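Local structure of Endonuclease/exonuclease/phosphatase (Beutenbergia cavernae DSM 12333, 4RUW) at residues Thr266-Asn271 and Val306-Val311; Arg54-Thr60 and Val324-Leu330. The protein is of undetermined function but belongs to the endonuclease/exonuclease/phosphatase family, joining a DNase I-like beta-sandwich to an immunoglobulin-like domain and carrying a bound zinc ion. All coordinates share one frame. Residue numbers count along the deposited sequence, not the author numbering.

Contact 1: residues Thr266-Asn271 and Val306-Val311; sequences TWRQVN and VVAGHV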
loop_
_atom_site.group_PDB
_atom_site.type_symbol
_atom_site.label_atom_id
_atom_site.label_comp_id
_atom_site.label_asym_id
_atom_site.label_seq_id
_atom_site.Cartn_x
_atom_site.Cartn_y
_atom_site.Cartn_z
ATOM N N THR A 266 0.899 -6.021 -1.692
ATOM C CA THR A 266 0.137 -7.262 -1.690
ATOM C C THR A 266 -0.613 -7.497 -3.002
ATOM O O THR A 266 -0.620 -8.614 -3.507
ATOM C CB THR A 266 -0.805 -7.386 -0.473
ATOM O OG1 THR A 266 -1.787 -6.347 -0.496
ATOM C CG2 THR A 266 0.002 -7.334 0.840
ATOM N N TRP A 267 -1.200 -6.442 -3.568
ATOM C CA TRP A 267 -1.898 -6.582 -4.837
ATOM C C TRP A 267 -1.001 -7.224 -5.889
ATOM O O TRP A 267 -1.396 -8.153 -6.596
ATOM C CB TRP A 267 -2.362 -5.215 -5.344
ATOM C CG TRP A 267 -3.104 -5.332 -6.651
ATOM C CD1 TRP A 267 -2.567 -5.317 -7.916
ATOM C CD2 TRP A 267 -4.518 -5.519 -6.815
ATOM N NE1 TRP A 267 -3.570 -5.472 -8.851
ATOM C CE2 TRP A 267 -4.768 -5.600 -8.202
ATOM C CE3 TRP A 267 -5.590 -5.610 -5.922
ATOM C CZ2 TRP A 267 -6.053 -5.786 -8.711
ATOM C CZ3 TRP A 267 -6.862 -5.778 -6.435
ATOM C CH2 TRP A 267 -7.084 -5.862 -7.811
ATOM N N ARG A 268 0.223 -6.716 -5.985
ATOM C CA ARG A 268 1.148 -7.112 -7.024
ATOM C C ARG A 268 1.665 -8.545 -6.852
ATOM O O ARG A 268 2.190 -9.127 -7.795
ATOM C CB ARG A 268 2.287 -6.100 -7.001
ATOM C CG ARG A 268 3.253 -6.139 -8.127
ATOM C CD ARG A 268 4.236 -4.995 -7.934
ATOM N NE ARG A 268 5.030 -4.822 -9.127
ATOM C CZ ARG A 268 5.733 -3.733 -9.399
ATOM N NH1 ARG A 268 5.766 -2.713 -8.537
ATOM N NH2 ARG A 268 6.423 -3.686 -10.528
ATOM N N GLN A 269 1.511 -9.122 -5.662
ATOM C CA GLN A 269 1.898 -10.514 -5.449
ATOM C C GLN A 269 0.919 -11.469 -6.124
ATOM O O GLN A 269 1.319 -12.535 -6.589
ATOM C CB GLN A 269 1.960 -10.864 -3.957
ATOM C CG GLN A 269 2.794 -9.942 -3.091
ATOM C CD GLN A 269 4.200 -9.750 -3.611
ATOM O OE1 GLN A 269 4.981 -10.695 -3.692
ATOM N NE2 GLN A 269 4.535 -8.511 -3.955
ATOM N N VAL A 270 -0.363 -11.096 -6.159
ATOM C CA VAL A 270 -1.408 -12.026 -6.580
ATOM C C VAL A 270 -2.150 -11.617 -7.845
ATOM O O VAL A 270 -2.830 -12.446 -8.442
ATOM C CB VAL A 270 -2.454 -12.291 -5.463
ATOM C CG1 VAL A 270 -1.861 -13.145 -4.352
ATOM C CG2 VAL A 270 -3.050 -10.991 -4.935
ATOM N N ASN A 271 -2.041 -10.353 -8.253
ATOM C CA ASN A 271 -2.800 -9.821 -9.387
ATOM C C ASN A 271 -1.887 -9.001 -10.282
ATOM O O ASN A 271 -0.837 -8.533 -9.847
ATOM C CB ASN A 271 -3.911 -8.882 -8.907
ATOM C CG ASN A 271 -4.991 -9.586 -8.096
ATOM O OD1 ASN A 271 -5.357 -10.725 -8.367
ATOM N ND2 ASN A 271 -5.531 -8.884 -7.105
ATOM N N VAL A 306 0.104 -13.608 0.792
ATOM C CA VAL A 306 -1.039 -13.015 0.114
ATOM C C VAL A 306 -1.818 -14.108 -0.604
ATOM O O VAL A 306 -1.256 -14.868 -1.386
ATOM C CB VAL A 306 -0.597 -11.939 -0.894
ATOM C CG1 VAL A 306 -1.810 -11.185 -1.411
ATOM C CG2 VAL A 306 0.386 -10.977 -0.237
ATOM N N VAL A 307 -3.116 -14.175 -0.331
ATOM C CA VAL A 307 -3.977 -15.213 -0.884
ATOM C C VAL A 307 -4.704 -14.752 -2.140
ATOM O O VAL A 307 -4.703 -15.441 -3.151
ATOM C CB VAL A 307 -4.992 -15.708 0.179
ATOM C CG1 VAL A 307 -5.899 -16.792 -0.392
ATOM C CG2 VAL A 307 -4.253 -16.211 1.427
ATOM N N ALA A 308 -5.307 -13.569 -2.078
ATOM C CA ALA A 308 -6.119 -13.057 -3.176
ATOM C C ALA A 308 -6.401 -11.591 -2.916
ATOM O O ALA A 308 -6.186 -11.094 -1.810
ATOM C CB ALA A 308 -7.431 -13.829 -3.273
ATOM N N GLY A 309 -6.895 -10.892 -3.924
ATOM C CA GLY A 309 -7.362 -9.541 -3.701
ATOM C C GLY A 309 -8.206 -9.071 -4.856
ATOM O O GLY A 309 -8.106 -9.618 -5.961
ATOM N N HIS A 310 -9.032 -8.062 -4.621
ATOM C CA HIS A 310 -9.838 -7.489 -5.692
ATOM C C HIS A 310 -10.119 -6.029 -5.400
ATOM O O HIS A 310 -10.090 -5.608 -4.243
ATOM C CB HIS A 310 -11.156 -8.259 -5.878
ATOM C CG HIS A 310 -12.020 -8.296 -4.652
ATOM N ND1 HIS A 310 -11.851 -9.233 -3.658
ATOM C CD2 HIS A 310 -13.065 -7.522 -4.273
ATOM C CE1 HIS A 310 -12.762 -9.041 -2.715
ATOM N NE2 HIS A 310 -13.504 -8.003 -3.060
ATOM N N VAL A 311 -10.392 -5.259 -6.446
ATOM C CA VAL A 311 -10.950 -3.937 -6.244
ATOM C C VAL A 311 -12.455 -4.093 -6.053
ATOM O O VAL A 311 -13.085 -4.987 -6.624
ATOM C CB VAL A 311 -10.626 -2.945 -7.395
ATOM C CG1 VAL A 311 -9.141 -2.574 -7.370
ATOM C CG2 VAL A 311 -11.057 -3.494 -8.751
HETATM O O HOH W 1 -6.652 -12.348 -6.525
#
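In this DNase I-like domain, a short helical turn, 266-270, lies across 306-311, part of an edge strand of a mixed sheet, at a classic beta bulge where Val307 and Ala308 both face Asp327. Helix and strand axes cross at -105°, 7.7 Å apart. Val270 meets the strand where it bulges: its CG1 lies 3.5 Å from both CG1 and O of Val306. At Gly309, which has no side chain, the residue after the helix comes close to the strand backbone: Asn271 ND2 donates to Gly309 O at 2.9 Å, while one water accepts from Gly309 N (3.0 Å) and donates to Asn271 OD1 (2.8 Å). Further along, the Trp267 ring turns its edge to the backbone, CZ3 3.4 Å from His310 C, and CH2 reaches Val311 CG1 at 3.9 Å. Thr266 OG1 hydrogen-bonds to Val298 O of strand 296-300 in the second sheet, Gln269 OE1 to Ser364 of the Ig-like domain, and Trp267 packs on Met326 of strand 324-330, so the turn is wedged between both sheets and the neighbouring domain.

Contact 2: residues Arg54-Thr60 and Val324-Leu330; sequences RDLRVMT and VVMDLRL
Residues 55-60 and 324-330 are adjacent antiparallel strands inside one mixed sheet of the DNase I-like beta-sandwich, both extended, with axes 4.6 Å apart and N-to-C directions 149° apart. Leu56-Leu328, Val58-Met326 and Thr60-Val324 are hydrogen-bonded pairs, each joined by two N-H...O bonds of 2.8-2.9 Å between backbone N and O atoms; Asp55-Arg329, Arg57-Asp327 and Met59-Val325 are the non-hydrogen-bonded pairs between them. Arg54 extends the pattern past the strand's start: its O accepts from Leu330 N at 3.0 Å, and its side chain, m at chi1 to chi3, reaches across to the partner strand, so that NE donates to Leu330 O at 2.9 Å. Leu328 (m, t) lies on the face with Leu56, Val58 and selenomethionine Met326, its CD1 4.1 Å from Val58 CG2, and also touches Thr266 and Phe304. On the other face helix 77-87 packs on Met59 and Val325; the charged pairs lie beyond, Arg329 NE bridging to Asp55 OD1 at 3.1 Å. Arg57 (t, t, m) lays its guanidinium over Val325 CG1 and forms a two-pronged salt bridge with Asp327: NE to OD1 at 2.8 Å, NH2 to OD2 at 2.9 Å.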
loop_
_atom_site.group_PDB
_atom_site.type_symbol
_atom_site.label_atom_id
_atom_site.label_comp_id
_atom_site.label_asym_id
_atom_site.label_seq_id
_atom_site.Cartn_x
_atom_site.Cartn_y
_atom_site.Cartn_z
ATOM N N ARG A 54 -5.994 -18.471 10.156
ATOM C CA ARG A 54 -4.971 -17.478 10.044
ATOM C C ARG A 54 -5.240 -16.419 8.972
ATOM O O ARG A 54 -4.371 -15.676 8.666
ATOM C CB ARG A 54 -3.619 -18.119 9.850
ATOM C CG ARG A 54 -3.288 -19.127 10.923
ATOM C CD ARG A 54 -2.799 -18.432 12.139
ATOM N NE ARG A 54 -1.436 -17.972 11.986
ATOM C CZ ARG A 54 -0.703 -17.502 12.977
ATOM N NH1 ARG A 54 -1.210 -17.395 14.177
ATOM N NH2 ARG A 54 0.525 -17.126 12.766
ATOM N N ASP A 55 -6.465 -16.389 8.459
ATOM C CA ASP A 55 -6.865 -15.420 7.442
ATOM C C ASP A 55 -7.146 -14.036 7.985
ATOM O O ASP A 55 -7.652 -13.877 9.096
ATOM C CB ASP A 55 -8.119 -15.916 6.706
ATOM C CG ASP A 55 -7.846 -17.119 5.828
ATOM O OD1 ASP A 55 -6.681 -17.319 5.434
ATOM O OD2 ASP A 55 -8.803 -17.861 5.523
ATOM N N LEU A 56 -6.824 -13.036 7.175
ATOM C CA LEU A 56 -7.120 -11.647 7.506
ATOM C C LEU A 56 -7.507 -10.905 6.237
ATOM O O LEU A 56 -6.729 -10.879 5.289
ATOM C CB LEU A 56 -5.892 -10.975 8.108
ATOM C CG LEU A 56 -6.084 -9.541 8.590
ATOM C CD1 LEU A 56 -6.986 -9.506 9.816
ATOM C CD2 LEU A 56 -4.733 -8.898 8.884
ATOM N N ARG A 57 -8.697 -10.316 6.211
ATOM C CA ARG A 57 -9.105 -9.497 5.084
ATOM C C ARG A 57 -8.947 -8.029 5.462
ATOM O O ARG A 57 -9.539 -7.556 6.441
ATOM C CB ARG A 57 -10.539 -9.808 4.653
ATOM C CG ARG A 57 -11.031 -8.907 3.528
ATOM C CD ARG A 57 -12.374 -9.352 2.966
ATOM N NE ARG A 57 -12.178 -10.387 1.958
ATOM C CZ ARG A 57 -13.052 -10.699 1.005
ATOM N NH1 ARG A 57 -14.221 -10.072 0.925
ATOM N NH2 ARG A 57 -12.755 -11.647 0.127
ATOM N N VAL A 58 -8.132 -7.327 4.690
ATOM C CA VAL A 58 -7.814 -5.928 4.932
ATOM C C VAL A 58 -8.279 -5.124 3.741
ATOM O O VAL A 58 -7.946 -5.446 2.595
ATOM C CB VAL A 58 -6.292 -5.724 5.095
ATOM C CG1 VAL A 58 -5.955 -4.238 5.253
ATOM C CG2 VAL A 58 -5.786 -6.526 6.271
HETATM N N MSE A 59 -9.039 -4.075 4.018
HETATM C CA MSE A 59 -9.535 -3.201 2.976
HETATM C C MSE A 59 -9.002 -1.795 3.184
HETATM O O MSE A 59 -8.848 -1.347 4.321
HETATM C CB MSE A 59 -11.057 -3.199 3.029
HETATM C CG MSE A 59 -11.746 -2.271 2.025
HETATM SE SE MSE A 59 -13.676 -2.420 2.046
HETATM C CE MSE A 59 -14.035 -1.367 0.442
ATOM N N THR A 60 -8.704 -1.105 2.087
ATOM C CA THR A 60 -8.419 0.323 2.156
ATOM C C THR A 60 -9.272 1.070 1.138
ATOM O O THR A 60 -9.509 0.567 0.035
ATOM C CB THR A 60 -6.905 0.645 1.964
ATOM O OG1 THR A 60 -6.660 2.026 2.263
ATOM C CG2 THR A 60 -6.439 0.351 0.552
ATOM N N VAL A 324 -9.793 -1.296 -2.174
ATOM C CA VAL A 324 -8.895 -2.419 -2.433
ATOM C C VAL A 324 -9.089 -3.409 -1.291
ATOM O O VAL A 324 -8.974 -3.039 -0.116
ATOM C CB VAL A 324 -7.415 -1.963 -2.493
ATOM C CG1 VAL A 324 -6.492 -3.158 -2.682
ATOM C CG2 VAL A 324 -7.213 -0.929 -3.594
ATOM N N VAL A 325 -9.409 -4.653 -1.632
ATOM C CA VAL A 325 -9.771 -5.666 -0.650
ATOM C C VAL A 325 -8.832 -6.850 -0.764
ATOM O O VAL A 325 -8.851 -7.560 -1.766
ATOM C CB VAL A 325 -11.230 -6.139 -0.856
ATOM C CG1 VAL A 325 -11.641 -7.104 0.253
ATOM C CG2 VAL A 325 -12.181 -4.943 -0.935
HETATM N N MSE A 326 -7.992 -7.042 0.246
HETATM C CA MSE A 326 -6.949 -8.065 0.188
HETATM C C MSE A 326 -7.188 -9.163 1.198
HETATM O O MSE A 326 -7.532 -8.896 2.354
HETATM C CB MSE A 326 -5.589 -7.446 0.505
HETATM C CG MSE A 326 -5.183 -6.290 -0.414
HETATM SE SE MSE A 326 -5.149 -6.745 -2.304
HETATM C CE MSE A 326 -4.052 -8.349 -2.211
ATOM N N ASP A 327 -6.970 -10.400 0.763
ATOM C CA ASP A 327 -7.037 -11.561 1.644
ATOM C C ASP A 327 -5.611 -12.018 1.917
ATOM O O ASP A 327 -4.888 -12.424 0.997
ATOM C CB ASP A 327 -7.856 -12.676 0.996
ATOM C CG ASP A 327 -9.343 -12.359 0.966
ATOM O OD1 ASP A 327 -9.886 -11.926 1.999
ATOM O OD2 ASP A 327 -9.976 -12.531 -0.094
ATOM N N LEU A 328 -5.210 -11.923 3.185
ATOM C CA LEU A 328 -3.869 -12.277 3.631
ATOM C C LEU A 328 -3.955 -13.486 4.549
ATOM O O LEU A 328 -5.030 -13.831 5.036
ATOM C CB LEU A 328 -3.244 -11.103 4.393
ATOM C CG LEU A 328 -3.303 -9.738 3.697
ATOM C CD1 LEU A 328 -2.670 -8.666 4.579
ATOM C CD2 LEU A 328 -2.625 -9.794 2.327
ATOM N N ARG A 329 -2.814 -14.124 4.796
ATOM C CA ARG A 329 -2.756 -15.251 5.714
ATOM C C ARG A 329 -1.483 -15.116 6.523
ATOM O O ARG A 329 -0.414 -14.920 5.962
ATOM C CB ARG A 329 -2.752 -16.562 4.937
ATOM C CG ARG A 329 -2.785 -17.796 5.815
ATOM C CD ARG A 329 -3.030 -19.031 4.977
ATOM N NE ARG A 329 -4.341 -18.968 4.339
ATOM C CZ ARG A 329 -4.642 -19.544 3.179
ATOM N NH1 ARG A 329 -3.721 -20.225 2.515
ATOM N NH2 ARG A 329 -5.863 -19.428 2.680
ATOM N N LEU A 330 -1.582 -15.203 7.829
ATOM C CA LEU A 330 -0.417 -15.019 8.661
ATOM C C LEU A 330 0.285 -16.333 8.883
ATOM O O LEU A 330 -0.292 -17.267 9.383
ATOM C CB LEU A 330 -0.821 -14.406 10.004
ATOM C CG LEU A 330 0.298 -14.005 10.949
ATOM C CD1 LEU A 330 1.197 -12.974 10.302
ATOM C CD2 LEU A 330 -0.287 -13.473 12.250
#

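How the contacts relate
The centres of contacts 1 and 2 lie about 9 Å apart; both reach the same mixed sheet, contact 1 through strand 304-311 alone. Strand 324-330 runs between 55-62 and the edge strand 304-311, so contact 2 supplies an inner pair and contact 1 one edge. Along the chain the order is 54-60, 266-271, 306-311, 324-330: the first strand pairs with one arriving more than 260 residues later. The contacts meet at the bulge, where Val307 N and Ala308 O probably hydrogen-bond to Asp327 O and N, each at 2.8 Å. Helix 266-270 directly follows strand 264-265 of the second sheet and packs on Met326 of the first (Thr266 OG1 to Met326 CG 3.4 Å), so this region joins the two sheets of the sandwich.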